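Long-range contact in minor structural protein 4 (Lactococcus phage Tuc2009, PDB 5E7T), which probably serves as a structural subunit of the phage baseplate, the tail-end assembly through which the phage engages its lactococcal host: residues 16-26 / 86-96. Numbering follows the deposited sequence.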
loop_
_atom_site.group_PDB
_atom_site.type_symbol
_atom_site.label_atom_id
_atom_site.label_comp_id
_atom_site.label_asym_id
_atom_site.label_seq_id
_atom_site.Cartn_x
_atom_site.Cartn_y
_atom_site.Cartn_z
ATOM N N PRO A 16 19.905 -3.200 -18.570
ATOM C CA PRO A 16 18.617 -2.520 -18.806
ATOM C C PRO A 16 17.957 -2.878 -20.110
ATOM O O PRO A 16 18.628 -3.079 -21.105
ATOM C CB PRO A 16 18.988 -1.033 -18.786
ATOM C CG PRO A 16 20.185 -0.967 -17.994
ATOM C CD PRO A 16 20.965 -2.206 -18.369
ATOM N N ASP A 17 16.641 -2.939 -20.112
ATOM C CA ASP A 17 15.960 -3.252 -21.346
ATOM C C ASP A 17 15.875 -2.004 -22.208
ATOM O O ASP A 17 15.901 -0.884 -21.683
ATOM C CB ASP A 17 14.586 -3.854 -21.060
ATOM C CG ASP A 17 13.858 -4.388 -22.276
ATOM O OD1 ASP A 17 14.540 -4.915 -23.202
ATOM O OD2 ASP A 17 12.603 -4.322 -22.289
ATOM N N VAL A 18 15.832 -2.195 -23.539
ATOM C CA VAL A 18 15.696 -1.110 -24.512
ATOM C C VAL A 18 14.584 -1.444 -25.455
ATOM O O VAL A 18 14.501 -2.581 -25.922
ATOM C CB VAL A 18 16.996 -0.727 -25.257
ATOM C CG1 VAL A 18 16.718 0.339 -26.307
ATOM C CG2 VAL A 18 18.059 -0.220 -24.285
ATOM N N LYS A 19 13.693 -0.467 -25.697
ATOM C CA LYS A 19 12.604 -0.593 -26.656
ATOM C C LYS A 19 12.779 0.464 -27.748
ATOM O O LYS A 19 12.907 1.661 -27.451
ATOM C CB LYS A 19 11.237 -0.545 -25.987
ATOM C CG LYS A 19 10.769 -1.923 -25.569
ATOM C CD LYS A 19 10.020 -1.842 -24.260
ATOM C CE LYS A 19 9.767 -3.194 -23.650
ATOM N NZ LYS A 19 9.444 -3.070 -22.198
ATOM N N VAL A 20 12.858 -0.000 -29.008
ATOM C CA VAL A 20 13.056 0.858 -30.164
ATOM C C VAL A 20 11.768 1.072 -30.980
ATOM O O VAL A 20 11.044 0.108 -31.310
ATOM C CB VAL A 20 14.226 0.378 -31.060
ATOM C CG1 VAL A 20 14.612 1.439 -32.086
ATOM C CG2 VAL A 20 15.442 -0.013 -30.223
ATOM N N THR A 21 11.505 2.357 -31.291
ATOM C CA THR A 21 10.442 2.826 -32.171
ATOM C C THR A 21 11.040 3.782 -33.211
ATOM O O THR A 21 12.106 4.383 -32.996
ATOM C CB THR A 21 9.254 3.495 -31.441
ATOM O OG1 THR A 21 9.705 4.589 -30.644
ATOM C CG2 THR A 21 8.415 2.527 -30.651
ATOM N N TYR A 22 10.333 3.914 -34.329
ATOM C CA TYR A 22 10.666 4.782 -35.439
ATOM C C TYR A 22 9.393 5.554 -35.838
ATOM O O TYR A 22 8.303 4.981 -35.905
ATOM C CB TYR A 22 11.209 3.950 -36.628
ATOM C CG TYR A 22 11.359 4.762 -37.905
ATOM C CD1 TYR A 22 10.291 4.919 -38.786
ATOM C CD2 TYR A 22 12.569 5.368 -38.232
ATOM C CE1 TYR A 22 10.415 5.680 -39.949
ATOM C CE2 TYR A 22 12.711 6.114 -39.401
ATOM C CZ TYR A 22 11.627 6.284 -40.247
ATOM O OH TYR A 22 11.743 7.036 -41.388
ATOM N N TYR A 23 9.547 6.839 -36.149
ATOM C CA TYR A 23 8.445 7.703 -36.566
ATOM C C TYR A 23 8.935 8.975 -37.249
ATOM O O TYR A 23 10.014 9.495 -36.924
ATOM C CB TYR A 23 7.495 8.025 -35.405
ATOM C CG TYR A 23 8.179 8.550 -34.165
ATOM C CD1 TYR A 23 8.602 7.686 -33.161
ATOM C CD2 TYR A 23 8.381 9.912 -33.982
ATOM C CE1 TYR A 23 9.253 8.163 -32.028
ATOM C CE2 TYR A 23 9.031 10.400 -32.850
ATOM C CZ TYR A 23 9.442 9.522 -31.863
ATOM O OH TYR A 23 10.048 10.009 -30.732
ATOM N N LYS A 24 8.138 9.451 -38.218
ATOM C CA LYS A 24 8.401 10.637 -39.014
ATOM C C LYS A 24 7.489 11.782 -38.601
ATOM O O LYS A 24 6.311 11.564 -38.309
ATOM C CB LYS A 24 8.087 10.318 -40.474
ATOM C CG LYS A 24 9.283 9.954 -41.297
ATOM C CD LYS A 24 8.912 9.198 -42.552
ATOM C CE LYS A 24 8.297 10.005 -43.657
ATOM N NZ LYS A 24 8.787 9.550 -44.984
ATOM N N ASN A 25 8.005 13.016 -38.689
ATOM C CA ASN A 25 7.269 14.280 -38.500
ATOM C C ASN A 25 6.603 14.480 -37.124
ATOM O O ASN A 25 5.594 15.197 -37.029
ATOM C CB ASN A 25 6.241 14.514 -39.623
ATOM C CG ASN A 25 6.876 14.761 -40.957
ATOM O OD1 ASN A 25 7.605 15.734 -41.155
ATOM N ND2 ASN A 25 6.592 13.897 -41.905
ATOM N N SER A 26 7.243 13.970 -36.053
ATOM C CA SER A 26 6.856 14.247 -34.662
ATOM C C SER A 26 7.091 15.780 -34.431
ATOM O O SER A 26 7.747 16.411 -35.260
ATOM C CB SER A 26 7.733 13.445 -33.713
ATOM O OG SER A 26 9.102 13.549 -34.076
ATOM N N THR A 86 13.527 14.720 -40.496
ATOM C CA THR A 86 12.116 14.406 -40.262
ATOM C C THR A 86 11.936 13.079 -39.499
ATOM O O THR A 86 10.880 12.852 -38.897
ATOM C CB THR A 86 11.503 14.343 -41.678
ATOM O OG1 THR A 86 10.417 15.244 -41.796
ATOM C CG2 THR A 86 11.119 12.950 -42.133
ATOM N N GLU A 87 12.962 12.186 -39.584
ATOM C CA GLU A 87 12.982 10.835 -39.036
ATOM C C GLU A 87 13.537 10.802 -37.663
ATOM O O GLU A 87 14.567 11.413 -37.404
ATOM C CB GLU A 87 13.872 9.932 -39.886
ATOM C CG GLU A 87 13.377 9.639 -41.277
ATOM C CD GLU A 87 14.403 8.841 -42.048
ATOM O OE1 GLU A 87 15.333 9.464 -42.606
ATOM O OE2 GLU A 87 14.332 7.591 -42.016
ATOM N N ILE A 88 12.906 10.014 -36.794
ATOM C CA ILE A 88 13.362 9.780 -35.436
ATOM C C ILE A 88 13.343 8.313 -35.112
ATOM O O ILE A 88 12.383 7.610 -35.416
ATOM C CB ILE A 88 12.639 10.638 -34.364
ATOM C CG1 ILE A 88 13.318 11.984 -34.282
ATOM C CG2 ILE A 88 12.688 9.974 -32.979
ATOM C CD1 ILE A 88 12.763 12.827 -33.409
ATOM N N MET A 89 14.422 7.863 -34.492
ATOM C CA MET A 89 14.551 6.526 -33.967
ATOM C C MET A 89 14.714 6.757 -32.484
ATOM O O MET A 89 15.621 7.486 -32.058
ATOM C CB MET A 89 15.733 5.814 -34.570
ATOM C CG MET A 89 15.543 4.362 -34.580
ATOM S SD MET A 89 16.786 3.613 -35.615
ATOM C CE MET A 89 16.098 3.993 -37.281
ATOM N N ARG A 90 13.746 6.245 -31.719
ATOM C CA ARG A 90 13.633 6.442 -30.289
ATOM C C ARG A 90 14.015 5.153 -29.551
ATOM O O ARG A 90 13.531 4.079 -29.913
ATOM C CB ARG A 90 12.186 6.851 -29.987
ATOM C CG ARG A 90 11.980 7.361 -28.590
ATOM C CD ARG A 90 10.554 7.189 -28.129
ATOM N NE ARG A 90 10.425 7.705 -26.774
ATOM C CZ ARG A 90 9.404 7.476 -25.961
ATOM N NH1 ARG A 90 8.407 6.703 -26.343
ATOM N NH2 ARG A 90 9.396 7.990 -24.737
ATOM N N PHE A 91 14.882 5.264 -28.518
ATOM C CA PHE A 91 15.374 4.148 -27.699
ATOM C C PHE A 91 14.966 4.399 -26.260
ATOM O O PHE A 91 15.407 5.372 -25.674
ATOM C CB PHE A 91 16.908 4.047 -27.813
ATOM C CG PHE A 91 17.418 3.802 -29.220
ATOM C CD1 PHE A 91 17.469 4.837 -30.154
ATOM C CD2 PHE A 91 17.853 2.539 -29.610
ATOM C CE1 PHE A 91 17.918 4.605 -31.455
ATOM C CE2 PHE A 91 18.302 2.310 -30.916
ATOM C CZ PHE A 91 18.336 3.346 -31.825
ATOM N N VAL A 92 14.087 3.575 -25.704
ATOM C CA VAL A 92 13.648 3.792 -24.330
ATOM C C VAL A 92 14.263 2.743 -23.431
ATOM O O VAL A 92 13.950 1.546 -23.571
ATOM C CB VAL A 92 12.101 3.845 -24.147
ATOM C CG1 VAL A 92 11.726 4.250 -22.726
ATOM C CG2 VAL A 92 11.446 4.776 -25.152
ATOM N N ILE A 93 15.111 3.212 -22.476
ATOM C CA ILE A 93 15.783 2.403 -21.448
ATOM C C ILE A 93 14.813 2.146 -20.282
ATOM O O ILE A 93 13.894 2.944 -20.055
ATOM C CB ILE A 93 17.073 3.102 -20.965
ATOM C CG1 ILE A 93 18.043 2.107 -20.298
ATOM C CG2 ILE A 93 16.759 4.312 -20.061
ATOM C CD1 ILE A 93 19.488 2.560 -20.219
ATOM N N GLU A 94 15.021 1.046 -19.548
ATOM C CA GLU A 94 14.216 0.715 -18.384
ATOM C C GLU A 94 15.142 0.359 -17.239
ATOM O O GLU A 94 15.983 -0.519 -17.384
ATOM C CB GLU A 94 13.265 -0.447 -18.700
ATOM C CG GLU A 94 12.157 -0.664 -17.674
ATOM C CD GLU A 94 11.357 -1.953 -17.777
ATOM O OE1 GLU A 94 11.344 -2.582 -18.862
ATOM O OE2 GLU A 94 10.712 -2.318 -16.767
ATOM N N GLY A 95 15.009 1.066 -16.127
ATOM C CA GLY A 95 15.790 0.780 -14.928
ATOM C C GLY A 95 17.168 1.385 -14.802
ATOM O O GLY A 95 17.943 0.974 -13.929
ATOM N N ALA A 96 17.482 2.374 -15.642
ATOM C CA ALA A 96 18.764 3.080 -15.605
ATOM C C ALA A 96 18.604 4.443 -16.251
ATOM O O ALA A 96 17.534 4.759 -16.793
ATOM C CB ALA A 96 19.844 2.272 -16.332
HETATM O O HOH W 1 10.011 12.501 -36.404
#
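Strands 17-24 and 87-94 run antiparallel, their axes 159° apart in direction, and Lys19–Val92, Thr21–Arg90 and Tyr23–Ile88 are the hydrogen-bonded pairs that tie them, each by two backbone bonds. The ladder runs on past the strand through Asn25 N to Thr86 O, 2.9 Å. There the Thr86 hydroxyl OG1 also donates to Asn25 OD1, arriving above the amide's carbonyl plane, while Asn25 ND2 turns to Glu43. Beside the backbone bond a water donates to the carbonyl oxygens of Tyr23 and Thr86 and accepts from Ser26 OG.

Alternation then divides the side chains between two faces. On one, Val20 and Phe91 lie side by side: Val20 CG1 sits over the phenyl face, 4.2 Å from the ring centroid, while Val20 CG2 touches Phe91 CD2. Val18 CG1 comes up at the edge of the same ring. From strand 4-10, Phe4 packs on Met89, and Val6 and Ile8 on Phe91. This face, apolar from Ile93 to Met89, turns polar at Tyr22, Lys24 and Glu87; the Tyr22 ring, anti to the backbone N (chi1 170°), carries OH across to Glu87 OE2, 2.7 Å away, on the anti side of the carboxylate.

On the other face, Ile88 lies against one side of the Tyr23 ring, with CG2 3.5 Å from Tyr23 CZ. Arg90 extends alongside Thr21, its guanidinium salt-bridged to Glu79 and laid over Val92 CG2, while Tyr23 OH and Thr21 OG1 hydrogen-bond the chain of another protein, at its backbone and a polar side chain respectively. Lys19 NZ faces two acids, 3.4 Å from Asp17 OD2 in a weak bond and 3.9 Å from Glu94 OE1 in a long salt bridge, probably offsetting the closeness of the carboxylates.

Alternating hydrogen-bonded and non-hydrogen-bonded pairs typify antiparallel sheets; this ladder joins two inner strands, consistent with the immunoglobulin-like domain of baseplate upper proteins.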